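Local coordinates for protein nitrite transporter NirC (Salmonella enterica subsp. enterica serovar Typhimurium, PDB 4FC4) that forms a pentameric channel of the formate/nitrite transporter family that carries nitrite into and out of the cell across the cytoplasmic membrane, at residues Ala14-Leu19 / Gly76-Thr81. Sequence-based numbering, arbitrary orientation.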
loop_
_atom_site.group_PDB
_atom_site.type_symbol
_atom_site.label_atom_id
_atom_site.label_comp_id
_atom_site.label_asym_id
_atom_site.label_seq_id
_atom_site.Cartn_x
_atom_site.Cartn_y
_atom_site.Cartn_z
ATOM N N ALA B 14 13.833 -32.056 1.002
ATOM C CA ALA B 14 14.758 -32.896 0.182
ATOM C C ALA B 14 15.807 -32.070 -0.566
ATOM O O ALA B 14 16.969 -32.473 -0.663
ATOM C CB ALA B 14 14.023 -33.872 -0.772
ATOM N N ARG B 15 15.403 -30.909 -1.047
ATOM C CA ARG B 15 16.301 -29.982 -1.726
ATOM C C ARG B 15 17.339 -29.435 -0.784
ATOM O O ARG B 15 18.502 -29.341 -1.175
ATOM C CB ARG B 15 15.527 -28.802 -2.341
ATOM C CG ARG B 15 16.376 -27.940 -3.267
ATOM C CD ARG B 15 15.789 -26.551 -3.494
ATOM N NE ARG B 15 15.337 -25.868 -2.277
ATOM C CZ ARG B 15 16.108 -25.107 -1.477
ATOM N NH1 ARG B 15 17.408 -24.958 -1.715
ATOM N NH2 ARG B 15 15.596 -24.521 -0.397
ATOM N N ILE B 16 16.902 -29.048 0.432
ATOM C CA ILE B 16 17.805 -28.594 1.489
ATOM C C ILE B 16 18.811 -29.709 1.830
ATOM O O ILE B 16 20.018 -29.483 1.858
ATOM C CB ILE B 16 17.018 -28.152 2.740
ATOM C CG1 ILE B 16 16.270 -26.833 2.495
ATOM C CG2 ILE B 16 17.933 -28.035 3.975
ATOM C CD1 ILE B 16 15.180 -26.583 3.521
ATOM N N ALA B 17 18.297 -30.923 2.033
ATOM C CA ALA B 17 19.114 -32.090 2.230
ATOM C C ALA B 17 20.112 -32.306 1.115
ATOM O O ALA B 17 21.267 -32.665 1.401
ATOM C CB ALA B 17 18.245 -33.315 2.378
ATOM N N ARG B 18 19.692 -32.103 -0.147
ATOM C CA ARG B 18 20.614 -32.369 -1.287
ATOM C C ARG B 18 21.691 -31.308 -1.271
ATOM O O ARG B 18 22.880 -31.607 -1.471
ATOM C CB ARG B 18 19.921 -32.467 -2.671
ATOM C CG ARG B 18 19.172 -33.787 -2.892
ATOM C CD ARG B 18 18.636 -33.975 -4.310
ATOM N NE ARG B 18 17.711 -32.903 -4.650
ATOM C CZ ARG B 18 16.408 -32.911 -4.395
ATOM N NH1 ARG B 18 15.698 -31.869 -4.726
ATOM N NH2 ARG B 18 15.813 -33.959 -3.826
ATOM N N LEU B 19 21.265 -30.084 -0.962
ATOM C CA LEU B 19 22.178 -28.967 -0.878
ATOM C C LEU B 19 23.249 -29.204 0.199
ATOM O O LEU B 19 24.428 -29.035 -0.068
ATOM C CB LEU B 19 21.425 -27.678 -0.637
ATOM C CG LEU B 19 22.257 -26.396 -0.589
ATOM C CD1 LEU B 19 22.889 -26.215 -1.944
ATOM C CD2 LEU B 19 21.392 -25.174 -0.228
ATOM N N GLY B 76 16.270 -15.390 -1.826
ATOM C CA GLY B 76 16.690 -16.797 -1.725
ATOM C C GLY B 76 17.819 -16.901 -0.741
ATOM O O GLY B 76 18.778 -16.124 -0.831
ATOM N N SER B 77 17.667 -17.783 0.261
ATOM C CA SER B 77 18.676 -18.073 1.309
ATOM C C SER B 77 18.223 -19.277 2.182
ATOM O O SER B 77 17.186 -19.844 1.949
ATOM C CB SER B 77 18.843 -16.837 2.168
ATOM O OG SER B 77 17.610 -16.545 2.791
ATOM N N GLU B 78 18.961 -19.655 3.210
ATOM C CA GLU B 78 18.448 -20.707 4.132
ATOM C C GLU B 78 18.343 -20.244 5.589
ATOM O O GLU B 78 19.328 -19.857 6.174
ATOM C CB GLU B 78 19.266 -22.001 4.010
ATOM C CG GLU B 78 19.342 -22.479 2.566
ATOM C CD GLU B 78 18.027 -23.079 2.007
ATOM O OE1 GLU B 78 17.079 -23.393 2.782
ATOM O OE2 GLU B 78 17.957 -23.325 0.768
ATOM N N LEU B 79 17.140 -20.266 6.146
ATOM C CA LEU B 79 16.842 -19.671 7.436
ATOM C C LEU B 79 16.515 -20.792 8.386
ATOM O O LEU B 79 15.631 -21.600 8.135
ATOM C CB LEU B 79 15.627 -18.708 7.320
ATOM C CG LEU B 79 15.292 -17.848 8.564
ATOM C CD1 LEU B 79 16.526 -17.076 9.046
ATOM C CD2 LEU B 79 14.065 -16.901 8.350
ATOM N N PHE B 80 17.237 -20.852 9.497
ATOM C CA PHE B 80 17.078 -21.964 10.400
ATOM C C PHE B 80 15.621 -22.062 10.872
ATOM O O PHE B 80 15.093 -23.179 10.972
ATOM C CB PHE B 80 18.058 -21.876 11.584
ATOM C CG PHE B 80 17.559 -22.572 12.825
ATOM C CD1 PHE B 80 16.722 -21.895 13.731
ATOM C CD2 PHE B 80 17.883 -23.921 13.068
ATOM C CE1 PHE B 80 16.238 -22.549 14.863
ATOM C CE2 PHE B 80 17.386 -24.577 14.194
ATOM C CZ PHE B 80 16.572 -23.895 15.096
ATOM N N THR B 81 14.969 -20.920 11.144
ATOM C CA THR B 81 13.637 -20.975 11.772
ATOM C C THR B 81 12.617 -21.565 10.824
ATOM O O THR B 81 11.678 -22.206 11.248
ATOM C CB THR B 81 13.172 -19.608 12.327
ATOM O OG1 THR B 81 13.289 -18.629 11.294
ATOM C CG2 THR B 81 14.067 -19.194 13.532
#
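Arg15, on the amino-terminal helix 3-22, forms a salt bridge with Glu78, which sits in the break between helices 67-75 and 80-93. Such an interrupted transmembrane helix belongs to the aquaporin-like fold of formate/nitrite transporters. The guanidinium meets the carboxylate end-on, and both terminal nitrogens converge on one oxygen: NH2 of Arg15 lies 2.9 Å from OE2 of Glu78, and NH1 of Arg15 lies 3.0 Å from the same OE2. NH2 is received by the syn lone pair of OE2, whereas NH1 comes in nearly along the C-O axis. OE2 lies almost in the guanidinium plane, and the guanidinium and carboxylate planes are tilted by only 27°. Arginine suits this place because its long chain, bent at chi3 (46°), can turn a two-pronged end inward from an exposed helix position. Asn12, one turn earlier, accepts a further hydrogen bond from NH2, which should limit the guanidinium's rotation. Glu78, buried, folds at chi2 (-73°) to present its carboxylate; His83 bonds the other oxygen, OE1, so each oxygen has its own polar partner. Aliphatic side chains lie beside the carboxylate, suiting a site buried at Ile16 and partly exposed at Leu19: Leu19 brings CD2 to 4.0 Å from Glu78 OE2, and Ile16, which also packs on Ile104 of helix 98-125, lays its longer branch alongside, with CG1 3.5 Å from OE1 of Glu78.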